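Pili retraction protein PilT (Thermus thermophilus, PDB 5FL3) probably hydrolyses ATP to power the retraction of type IV pili, as a member of the GSP E family of secretion ATPases. Local coordinates at residues A18-R23 / G86-R91; I27-Q30 / P34-V37; E219-A224 / D252-H257; I250-F253 / E258-Q261. One frame throughout, in Å; residues are numbered along the deposited sequence.

Contact 1: A18-R23 / G86-R91; sequences AMVQAR and GVARFR
Val20, in the last turn of helix 11-21, presents its isopropyl group to the start of strand 88-97, where Ala88 and Phe90 receive it. From CB, which points at the strand, the side chain divides its contacts between two methyls. CG1 of Val20 lies anti to the backbone N (chi1 178°) and comes to 4.1 Å from Ala88 CB, with the carbonyl oxygen of Val87 at a similar distance. The other methyl, CG2, sits beside the backbone N and is directed at the aromatic ring: it stands 3.5 Å from Phe90 CZ and 3.9 Å from Phe90 CE1. Because this methyl is near the ring plane, it meets the edge of the ring, not a face. Val20 CG2 also lies 4.0 Å from Ala88 CB, which completes a small apolar patch with no hydrogen bond across it.

Both backbones change course here. The helix closes in a Schellman motif, with Arg23 at positive phi, while Val87 and Ala88 both face Ile84 in a classic beta bulge. Along the strand, Ala88 and Phe90 turn to the helix; Arg91, which takes no part in the patch, forms a salt bridge with Asp79 of strand 78-84. The patch thus lies where helix 11-21 covers one face of the antiparallel N-terminal sheet, with Phe90 also packing on Ile27 of strand 26-30, Tyr82 and Ile84 of strand 78-84, and Met105 and Val107 of strand 100-108.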
loop_
_atom_site.group_PDB
_atom_site.type_symbol
_atom_site.label_atom_id
_atom_site.label_comp_id
_atom_site.label_asym_id
_atom_site.label_seq_id
_atom_site.Cartn_x
_atom_site.Cartn_y
_atom_site.Cartn_z
ATOM N N ALA A 18 -25.188 -1.362 1.636
ATOM C CA ALA A 18 -25.098 -0.488 2.796
ATOM C C ALA A 18 -23.684 -0.520 3.390
ATOM O O ALA A 18 -23.101 0.536 3.696
ATOM C CB ALA A 18 -26.121 -0.888 3.839
ATOM N N MET A 19 -23.140 -1.730 3.545
ATOM C CA MET A 19 -21.766 -1.901 4.020
ATOM C C MET A 19 -20.762 -1.115 3.167
ATOM O O MET A 19 -19.931 -0.364 3.697
ATOM C CB MET A 19 -21.393 -3.396 4.066
ATOM C CG MET A 19 -22.194 -4.159 5.125
ATOM S SD MET A 19 -21.718 -5.856 5.454
ATOM C CE MET A 19 -22.061 -6.572 3.898
ATOM N N VAL A 20 -20.850 -1.259 1.850
ATOM C CA VAL A 20 -19.949 -0.508 0.988
ATOM C C VAL A 20 -20.112 1.005 1.184
ATOM O O VAL A 20 -19.115 1.730 1.276
ATOM C CB VAL A 20 -20.161 -0.863 -0.489
ATOM C CG1 VAL A 20 -19.248 -0.026 -1.356
ATOM C CG2 VAL A 20 -19.918 -2.353 -0.719
ATOM N N GLN A 21 -21.357 1.476 1.285
ATOM C CA GLN A 21 -21.607 2.908 1.465
ATOM C C GLN A 21 -21.119 3.418 2.825
ATOM O O GLN A 21 -20.812 4.607 2.980
ATOM C CB GLN A 21 -23.090 3.212 1.279
ATOM C CG GLN A 21 -23.522 3.185 -0.182
ATOM C CD GLN A 21 -24.998 3.476 -0.370
ATOM O OE1 GLN A 21 -25.827 3.146 0.487
ATOM N NE2 GLN A 21 -25.334 4.108 -1.495
ATOM N N ALA A 22 -21.028 2.513 3.797
ATOM C CA ALA A 22 -20.399 2.816 5.078
ATOM C C ALA A 22 -18.865 2.857 5.002
ATOM O O ALA A 22 -18.208 3.036 6.021
ATOM C CB ALA A 22 -20.837 1.798 6.126
ATOM N N ARG A 23 -18.315 2.680 3.800
ATOM C CA ARG A 23 -16.864 2.672 3.537
ATOM C C ARG A 23 -16.138 1.417 4.035
ATOM O O ARG A 23 -14.964 1.468 4.423
ATOM C CB ARG A 23 -16.189 3.912 4.128
ATOM C CG ARG A 23 -16.422 5.184 3.319
ATOM C CD ARG A 23 -15.750 6.353 3.988
ATOM N NE ARG A 23 -16.091 6.405 5.407
ATOM C CZ ARG A 23 -15.209 6.267 6.391
ATOM N NH1 ARG A 23 -13.923 6.074 6.106
ATOM N NH2 ARG A 23 -15.610 6.330 7.658
ATOM N N GLY A 86 -22.733 -1.335 -10.524
ATOM C CA GLY A 86 -22.847 0.052 -10.128
ATOM C C GLY A 86 -22.804 0.266 -8.637
ATOM O O GLY A 86 -23.246 1.299 -8.147
ATOM N N VAL A 87 -22.265 -0.703 -7.904
ATOM C CA VAL A 87 -22.122 -0.567 -6.453
ATOM C C VAL A 87 -20.679 -0.843 -6.018
ATOM O O VAL A 87 -20.013 0.021 -5.444
ATOM C CB VAL A 87 -23.089 -1.509 -5.710
ATOM C CG1 VAL A 87 -22.916 -1.379 -4.212
ATOM C CG2 VAL A 87 -24.526 -1.208 -6.108
ATOM N N ALA A 88 -20.198 -2.045 -6.308
ATOM C CA ALA A 88 -18.839 -2.412 -5.961
ATOM C C ALA A 88 -18.411 -3.665 -6.682
ATOM O O ALA A 88 -19.247 -4.447 -7.164
ATOM C CB ALA A 88 -18.709 -2.616 -4.472
ATOM N N ARG A 89 -17.093 -3.842 -6.745
ATOM C CA ARG A 89 -16.466 -5.098 -7.134
ATOM C C ARG A 89 -15.795 -5.694 -5.917
ATOM O O ARG A 89 -15.102 -4.977 -5.170
ATOM C CB ARG A 89 -15.439 -4.900 -8.245
ATOM C CG ARG A 89 -15.952 -4.187 -9.481
ATOM C CD ARG A 89 -15.197 -4.662 -10.704
ATOM N NE ARG A 89 -15.472 -3.844 -11.881
ATOM C CZ ARG A 89 -14.964 -4.078 -13.091
ATOM N NH1 ARG A 89 -14.160 -5.124 -13.297
ATOM N NH2 ARG A 89 -15.267 -3.271 -14.103
ATOM N N PHE A 90 -16.004 -7.001 -5.732
ATOM C CA PHE A 90 -15.472 -7.762 -4.602
ATOM C C PHE A 90 -14.589 -8.896 -5.073
ATOM O O PHE A 90 -14.882 -9.542 -6.070
ATOM C CB PHE A 90 -16.599 -8.364 -3.742
ATOM C CG PHE A 90 -17.599 -7.362 -3.225
ATOM C CD1 PHE A 90 -17.388 -6.704 -2.013
ATOM C CD2 PHE A 90 -18.762 -7.091 -3.938
ATOM C CE1 PHE A 90 -18.318 -5.777 -1.518
ATOM C CE2 PHE A 90 -19.700 -6.157 -3.458
ATOM C CZ PHE A 90 -19.471 -5.500 -2.246
ATOM N N ARG A 91 -13.508 -9.154 -4.347
ATOM C CA ARG A 91 -12.871 -10.454 -4.411
ATOM C C ARG A 91 -13.281 -11.174 -3.130
ATOM O O ARG A 91 -13.305 -10.577 -2.061
ATOM C CB ARG A 91 -11.348 -10.351 -4.546
ATOM C CG ARG A 91 -10.852 -10.026 -5.954
ATOM C CD ARG A 91 -9.703 -10.950 -6.375
ATOM N NE ARG A 91 -10.178 -12.304 -6.661
ATOM C CZ ARG A 91 -10.399 -12.796 -7.881
ATOM N NH1 ARG A 91 -10.158 -12.057 -8.954
ATOM N NH2 ARG A 91 -10.849 -14.044 -8.029
#

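Contact 2: I27-Q30 / P34-V37; sequences IHLQ and PPTV
His28 and Thr36 form a hydrogen-bonded antiparallel pair, joined by His28 N to Thr36 O at 2.8 Å and Thr36 N to His28 O at 3.1 Å, while Ile27 and Val37 make the adjacent non-hydrogen-bonded pair. The side chains of His28 and Thr36 start out on the same face of this hairpin, their CB atoms 4.3 Å apart, but the imidazole then leads away from its neighbour. Thr36 turns its hydroxyl back to the loop that leads into its strand: OG1, placed anti to the carbonyl carbon (chi1 -65°), donates to Pro34 O at 2.8 Å, approaching from 37° above that carbonyl's plane. A water carries the ladder one step beyond the direct bonds, accepting from Gln30 N at 2.7 Å and lying 3.0 Å from Pro34 O, to which it probably donates. The clearest apolar contact is that of Leu29, whose CD2 rests 3.8 Å from Pro35 CB as the two side chains pass at a slant. Leu51 touches both of them. Ile27 and Val37 occupy the face turned to helix 11-21, where both meet Met19. Within the sheet, strand 26-30 lies between strands 36-39 and 100-108, and strand 36-39 in turn pairs with strand 42-45.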
loop_
_atom_site.group_PDB
_atom_site.type_symbol
_atom_site.label_atom_id
_atom_site.label_comp_id
_atom_site.label_asym_id
_atom_site.label_seq_id
_atom_site.Cartn_x
_atom_site.Cartn_y
_atom_site.Cartn_z
ATOM N N ILE A 27 -15.453 -7.191 4.331
ATOM C CA ILE A 27 -16.643 -7.764 4.936
ATOM C C ILE A 27 -16.377 -9.196 5.408
ATOM O O ILE A 27 -15.962 -10.066 4.630
ATOM C CB ILE A 27 -17.836 -7.754 3.951
ATOM C CG1 ILE A 27 -18.171 -6.320 3.526
ATOM C CG2 ILE A 27 -19.054 -8.431 4.571
ATOM C CD1 ILE A 27 -18.979 -6.256 2.270
ATOM N N HIS A 28 -16.608 -9.420 6.695
ATOM C CA HIS A 28 -16.458 -10.734 7.290
ATOM C C HIS A 28 -17.818 -11.361 7.615
ATOM O O HIS A 28 -18.603 -10.806 8.383
ATOM C CB HIS A 28 -15.598 -10.633 8.548
ATOM C CG HIS A 28 -14.162 -10.300 8.266
ATOM N ND1 HIS A 28 -13.759 -9.062 7.810
ATOM C CD2 HIS A 28 -13.039 -11.051 8.352
ATOM C CE1 HIS A 28 -12.450 -9.058 7.645
ATOM N NE2 HIS A 28 -11.988 -10.251 7.976
ATOM N N LEU A 29 -18.087 -12.512 7.006
ATOM C CA LEU A 29 -19.297 -13.306 7.251
ATOM C C LEU A 29 -18.930 -14.681 7.845
ATOM O O LEU A 29 -18.535 -15.609 7.121
ATOM C CB LEU A 29 -20.096 -13.454 5.948
ATOM C CG LEU A 29 -20.518 -12.086 5.380
ATOM C CD1 LEU A 29 -21.366 -12.178 4.123
ATOM C CD2 LEU A 29 -21.245 -11.273 6.457
ATOM N N GLN A 30 -19.043 -14.791 9.167
ATOM C CA GLN A 30 -18.600 -15.970 9.897
ATOM C C GLN A 30 -19.673 -16.459 10.869
ATOM O O GLN A 30 -20.274 -15.654 11.579
ATOM C CB GLN A 30 -17.315 -15.675 10.675
ATOM C CG GLN A 30 -16.120 -15.273 9.853
ATOM C CD GLN A 30 -15.577 -16.409 8.991
ATOM O OE1 GLN A 30 -16.060 -17.538 9.047
ATOM N NE2 GLN A 30 -14.568 -16.107 8.188
ATOM N N PRO A 34 -22.034 -11.593 14.244
ATOM C CA PRO A 34 -22.871 -10.869 13.293
ATOM C C PRO A 34 -22.037 -10.486 12.067
ATOM O O PRO A 34 -20.802 -10.538 12.137
ATOM C CB PRO A 34 -23.305 -9.646 14.089
ATOM C CG PRO A 34 -22.130 -9.392 14.996
ATOM C CD PRO A 34 -21.590 -10.746 15.362
ATOM N N PRO A 35 -22.695 -10.124 10.955
ATOM C CA PRO A 35 -21.971 -9.526 9.828
ATOM C C PRO A 35 -21.061 -8.404 10.320
ATOM O O PRO A 35 -21.512 -7.497 11.007
ATOM C CB PRO A 35 -23.094 -8.995 8.933
ATOM C CG PRO A 35 -24.231 -9.914 9.198
ATOM C CD PRO A 35 -24.142 -10.226 10.684
ATOM N N THR A 36 -19.779 -8.492 9.994
ATOM C CA THR A 36 -18.771 -7.621 10.583
ATOM C C THR A 36 -18.005 -6.901 9.490
ATOM O O THR A 36 -17.608 -7.505 8.486
ATOM C CB THR A 36 -17.804 -8.423 11.471
ATOM O OG1 THR A 36 -18.527 -8.953 12.598
ATOM C CG2 THR A 36 -16.614 -7.553 11.948
ATOM N N VAL A 37 -17.810 -5.600 9.656
ATOM C CA VAL A 37 -17.103 -4.885 8.622
ATOM C C VAL A 37 -15.803 -4.329 9.168
ATOM O O VAL A 37 -15.671 -4.051 10.366
ATOM C CB VAL A 37 -17.950 -3.744 8.026
ATOM C CG1 VAL A 37 -19.240 -4.297 7.418
ATOM C CG2 VAL A 37 -18.245 -2.711 9.087
HETATM O O HOH W 1 -19.246 -12.726 10.886
#

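Contact 3: E219-A224 / D252-H257; sequences ETVEAA and DFFPLH
Phe253 comes first, offering a ring face to Val221 of helix 218-230. The valine's CG2 hangs 4.0 Å from the centroid of the Phe253 ring and 19° off its normal, a CH-pi contact offset toward the rim, and the two side chains cross at about a right angle. Arg249 makes a cation-pi interaction with the same ring. This is packing on the ATPase half of the chain, of the P-loop NTPase class: helix 218-230 is the helix of a beta-alpha-beta crossover between the neighbouring parallel strands 209-212 and 233-238, and residues 252-257 are the loop that follows helix 243-251. Phe254, next along, uses its ring differently. Its edge, not its face, is directed at the helix, with CE1 of Phe254 4.0 Å from Val221 CG1 and CZ of Phe254 3.9 Å from Glu222 CB. The glutamate chain, extended with CG anti to the backbone N (chi1 -169°), then runs past that edge, bringing Glu222 CD to 4.0 Å from Phe254 CE2. Its carboxylate is turned 77° from the ring plane, and Glu222 OE1 forms a salt bridge with Arg218. Beyond Phe254, Pro255 touches Arg218, just before residues 219-224.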
loop_
_atom_site.group_PDB
_atom_site.type_symbol
_atom_site.label_atom_id
_atom_site.label_comp_id
_atom_site.label_asym_id
_atom_site.label_seq_id
_atom_site.Cartn_x
_atom_site.Cartn_y
_atom_site.Cartn_z
ATOM N N GLU A 219 15.817 -11.624 -5.463
ATOM C CA GLU A 219 15.670 -11.681 -6.911
ATOM C C GLU A 219 14.809 -10.526 -7.391
ATOM O O GLU A 219 15.202 -9.777 -8.292
ATOM C CB GLU A 219 15.053 -13.017 -7.348
ATOM C CG GLU A 219 15.954 -14.249 -7.207
ATOM C CD GLU A 219 16.209 -14.685 -5.756
ATOM O OE1 GLU A 219 15.393 -14.354 -4.869
ATOM O OE2 GLU A 219 17.229 -15.369 -5.506
ATOM N N THR A 220 13.638 -10.386 -6.779
ATOM C CA THR A 220 12.731 -9.286 -7.074
ATOM C C THR A 220 13.309 -7.910 -6.706
ATOM O O THR A 220 13.130 -6.946 -7.450
ATOM C CB THR A 220 11.404 -9.479 -6.350
ATOM O OG1 THR A 220 10.891 -10.778 -6.666
ATOM C CG2 THR A 220 10.414 -8.450 -6.799
ATOM N N VAL A 221 14.006 -7.808 -5.574
ATOM C CA VAL A 221 14.571 -6.516 -5.170
ATOM C C VAL A 221 15.632 -6.094 -6.183
ATOM O O VAL A 221 15.671 -4.938 -6.621
ATOM C CB VAL A 221 15.180 -6.558 -3.722
ATOM C CG1 VAL A 221 16.057 -5.347 -3.446
ATOM C CG2 VAL A 221 14.084 -6.650 -2.682
ATOM N N GLU A 222 16.485 -7.039 -6.568
ATOM C CA GLU A 222 17.552 -6.739 -7.522
ATOM C C GLU A 222 16.966 -6.363 -8.884
ATOM O O GLU A 222 17.419 -5.407 -9.523
ATOM C CB GLU A 222 18.509 -7.927 -7.666
ATOM C CG GLU A 222 19.795 -7.594 -8.432
ATOM C CD GLU A 222 20.811 -8.733 -8.430
ATOM O OE1 GLU A 222 20.386 -9.899 -8.429
ATOM O OE2 GLU A 222 22.033 -8.467 -8.425
ATOM N N ALA A 223 15.953 -7.116 -9.312
ATOM C CA ALA A 223 15.346 -6.908 -10.617
ATOM C C ALA A 223 14.738 -5.530 -10.659
ATOM O O ALA A 223 14.889 -4.803 -11.646
ATOM C CB ALA A 223 14.294 -7.970 -10.909
ATOM N N ALA A 224 14.063 -5.169 -9.571
ATOM C CA ALA A 224 13.426 -3.869 -9.476
ATOM C C ALA A 224 14.465 -2.745 -9.505
ATOM O O ALA A 224 14.250 -1.723 -10.142
ATOM C CB ALA A 224 12.585 -3.791 -8.239
ATOM N N ASP A 252 20.295 -5.761 3.299
ATOM C CA ASP A 252 20.314 -7.041 3.998
ATOM C C ASP A 252 19.663 -8.171 3.206
ATOM O O ASP A 252 19.684 -9.316 3.642
ATOM C CB ASP A 252 19.638 -6.921 5.373
ATOM C CG ASP A 252 20.512 -6.199 6.397
ATOM O OD1 ASP A 252 21.677 -5.847 6.085
ATOM O OD2 ASP A 252 20.040 -5.990 7.521
ATOM N N PHE A 253 19.082 -7.869 2.052
ATOM C CA PHE A 253 18.583 -8.938 1.193
ATOM C C PHE A 253 19.730 -9.700 0.517
ATOM O O PHE A 253 19.531 -10.796 -0.004
ATOM C CB PHE A 253 17.654 -8.385 0.117
ATOM C CG PHE A 253 16.215 -8.404 0.487
ATOM C CD1 PHE A 253 15.511 -9.591 0.495
ATOM C CD2 PHE A 253 15.556 -7.228 0.815
ATOM C CE1 PHE A 253 14.174 -9.611 0.831
ATOM C CE2 PHE A 253 14.221 -7.240 1.145
ATOM C CZ PHE A 253 13.528 -8.430 1.157
ATOM N N PHE A 254 20.923 -9.118 0.519
ATOM C CA PHE A 254 22.023 -9.658 -0.268
ATOM C C PHE A 254 23.117 -10.305 0.574
ATOM O O PHE A 254 23.265 -10.004 1.759
ATOM C CB PHE A 254 22.617 -8.552 -1.146
ATOM C CG PHE A 254 21.664 -8.061 -2.190
ATOM C CD1 PHE A 254 20.642 -7.171 -1.860
ATOM C CD2 PHE A 254 21.748 -8.524 -3.494
ATOM C CE1 PHE A 254 19.737 -6.734 -2.821
ATOM C CE2 PHE A 254 20.843 -8.093 -4.462
ATOM C CZ PHE A 254 19.837 -7.196 -4.126
ATOM N N PRO A 255 23.861 -11.238 -0.034
ATOM C CA PRO A 255 25.093 -11.690 0.607
ATOM C C PRO A 255 26.029 -10.524 0.901
ATOM O O PRO A 255 26.099 -9.563 0.151
ATOM C CB PRO A 255 25.681 -12.661 -0.420
ATOM C CG PRO A 255 24.451 -13.264 -1.066
ATOM C CD PRO A 255 23.466 -12.109 -1.157
ATOM N N LEU A 256 26.733 -10.628 2.021
ATOM C CA LEU A 256 27.573 -9.563 2.557
ATOM C C LEU A 256 28.630 -9.050 1.577
ATOM O O LEU A 256 28.942 -7.851 1.558
ATOM C CB LEU A 256 28.254 -10.057 3.831
ATOM C CG LEU A 256 28.631 -9.002 4.866
ATOM C CD1 LEU A 256 28.855 -9.752 6.154
ATOM C CD2 LEU A 256 29.871 -8.176 4.491
ATOM N N HIS A 257 29.200 -9.955 0.781
ATOM C CA HIS A 257 30.276 -9.578 -0.133
ATOM C C HIS A 257 29.778 -8.731 -1.312
ATOM O O HIS A 257 30.573 -8.097 -2.005
ATOM C CB HIS A 257 31.012 -10.829 -0.641
ATOM C CG HIS A 257 30.174 -11.734 -1.490
ATOM N ND1 HIS A 257 29.162 -12.518 -0.976
ATOM C CD2 HIS A 257 30.210 -11.994 -2.821
ATOM C CE1 HIS A 257 28.607 -13.215 -1.954
ATOM N NE2 HIS A 257 29.224 -12.914 -3.084
#

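Contact 4: I250-F253 / E258-Q261; sequences IIDF and EHRQ
Ile251 and His259 make the close part of this contact, where a methyl covers an imidazole. CG2 of Ile251 sits 3.5 Å from the centroid of the His259 ring, 13° off the normal and over the middle of the ring, so this is a CH-pi contact on one face. Two torsions set it up: CG2 is the isoleucine branch anti to the backbone N, and the histidine's CG lies beside its own N (chi1 -77°), which swings the ring back over the end of helix 243-251. The Ile251 carbonyl oxygen is 3.3 Å from His259 NE2, but the angle is too poor for a hydrogen bond.

The outer side is much looser. Asp252 is exposed, and its OD1 comes only to 4.2 Å from His259 CE1, in an oblique approach without a bond. Just before His259, Glu258 is engaged elsewhere, in a salt bridge with Arg218 of helix 218-230.

The ring's rotation is probably set by apolar cover on one face together with the hydrogen bond from NE2 of His259 to Phe254 O. A carbonyl can only accept, which implies that NE2 carries a proton; the Asp252 carboxylate nearby might modestly favour a second proton on the ring.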
loop_
_atom_site.group_PDB
_atom_site.type_symbol
_atom_site.label_atom_id
_atom_site.label_comp_id
_atom_site.label_asym_id
_atom_site.label_seq_id
_atom_site.Cartn_x
_atom_site.Cartn_y
_atom_site.Cartn_z
ATOM N N ILE A 250 16.731 -3.449 2.305
ATOM C CA ILE A 250 17.147 -3.701 0.934
ATOM C C ILE A 250 18.551 -4.287 0.814
ATOM O O ILE A 250 18.762 -5.243 0.070
ATOM C CB ILE A 250 17.090 -2.407 0.098
ATOM C CG1 ILE A 250 15.642 -2.053 -0.190
ATOM C CG2 ILE A 250 17.884 -2.556 -1.201
ATOM C CD1 ILE A 250 15.404 -0.621 -0.199
ATOM N N ILE A 251 19.506 -3.706 1.534
ATOM C CA ILE A 251 20.880 -4.201 1.507
ATOM C C ILE A 251 20.976 -5.582 2.166
ATOM O O ILE A 251 21.636 -6.482 1.635
ATOM C CB ILE A 251 21.854 -3.237 2.208
ATOM C CG1 ILE A 251 21.919 -1.918 1.447
ATOM C CG2 ILE A 251 23.239 -3.865 2.314
ATOM C CD1 ILE A 251 22.395 -0.752 2.284
ATOM N N ASP A 252 20.295 -5.761 3.299
ATOM C CA ASP A 252 20.314 -7.041 3.998
ATOM C C ASP A 252 19.663 -8.171 3.206
ATOM O O ASP A 252 19.684 -9.316 3.642
ATOM C CB ASP A 252 19.638 -6.921 5.373
ATOM C CG ASP A 252 20.512 -6.199 6.397
ATOM O OD1 ASP A 252 21.677 -5.847 6.085
ATOM O OD2 ASP A 252 20.040 -5.990 7.521
ATOM N N PHE A 253 19.082 -7.869 2.052
ATOM C CA PHE A 253 18.583 -8.938 1.193
ATOM C C PHE A 253 19.730 -9.700 0.517
ATOM O O PHE A 253 19.531 -10.796 -0.004
ATOM C CB PHE A 253 17.654 -8.385 0.117
ATOM C CG PHE A 253 16.215 -8.404 0.487
ATOM C CD1 PHE A 253 15.511 -9.591 0.495
ATOM C CD2 PHE A 253 15.556 -7.228 0.815
ATOM C CE1 PHE A 253 14.174 -9.611 0.831
ATOM C CE2 PHE A 253 14.221 -7.240 1.145
ATOM C CZ PHE A 253 13.528 -8.430 1.157
ATOM N N GLU A 258 28.465 -8.704 -1.523
ATOM C CA GLU A 258 27.868 -7.900 -2.591
ATOM C C GLU A 258 27.466 -6.489 -2.152
ATOM O O GLU A 258 27.180 -5.634 -2.995
ATOM C CB GLU A 258 26.634 -8.594 -3.150
ATOM C CG GLU A 258 26.898 -9.904 -3.808
ATOM C CD GLU A 258 25.692 -10.379 -4.575
ATOM O OE1 GLU A 258 25.051 -9.530 -5.238
ATOM O OE2 GLU A 258 25.374 -11.589 -4.510
ATOM N N HIS A 259 27.455 -6.246 -0.844
ATOM C CA HIS A 259 26.822 -5.048 -0.295
ATOM C C HIS A 259 27.256 -3.697 -0.857
ATOM O O HIS A 259 26.410 -2.803 -0.987
ATOM C CB HIS A 259 26.991 -5.024 1.224
ATOM C CG HIS A 259 26.060 -5.952 1.935
ATOM N ND1 HIS A 259 25.828 -5.891 3.293
ATOM C CD2 HIS A 259 25.285 -6.957 1.466
ATOM C CE1 HIS A 259 24.961 -6.827 3.631
ATOM N NE2 HIS A 259 24.616 -7.489 2.542
ATOM N N ARG A 260 28.520 -3.491 -1.205
ATOM C CA ARG A 260 28.796 -2.144 -1.688
ATOM C C ARG A 260 28.364 -2.008 -3.158
ATOM O O ARG A 260 28.116 -0.901 -3.635
ATOM C CB ARG A 260 30.255 -1.740 -1.503
ATOM C CG ARG A 260 30.470 -0.248 -1.832
ATOM C CD ARG A 260 31.926 0.165 -1.657
ATOM N NE ARG A 260 32.792 -0.690 -2.462
ATOM C CZ ARG A 260 33.542 -1.654 -1.937
ATOM N NH1 ARG A 260 33.550 -1.861 -0.629
ATOM N NH2 ARG A 260 34.285 -2.405 -2.708
ATOM N N GLN A 261 28.232 -3.131 -3.864
ATOM C CA GLN A 261 27.595 -3.110 -5.180
ATOM C C GLN A 261 26.162 -2.646 -5.009
ATOM O O GLN A 261 25.695 -1.763 -5.724
ATOM C CB GLN A 261 27.624 -4.483 -5.863
ATOM C CG GLN A 261 28.956 -4.834 -6.499
ATOM C CD GLN A 261 29.510 -3.698 -7.352
ATOM O OE1 GLN A 261 30.268 -2.859 -6.863
ATOM N NE2 GLN A 261 29.142 -3.674 -8.633
#

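Contacts 1 and 2 belong to the N-terminal sheet domain, while contacts 3 and 4 lie on the opposite side of the chain's centre, their centres 40 to 44 Å away. In the first two, helix 11-21 and strand 26-30 share one apolar layer over the same sheet, but contact 1 is purely apolar and contact 2 is held mainly by backbone bonds. Contacts 3 and 4, with centres 6 Å apart, share the turn at Asp252 and Phe253. Each has a methyl over an aromatic face, to which contact 3 adds the edge of Phe254, and Arg218 serves acidic side chains from both. All four are only partly buried: Ala88, Phe90, Ile27 and Leu29 are buried, whereas Asp252 is exposed.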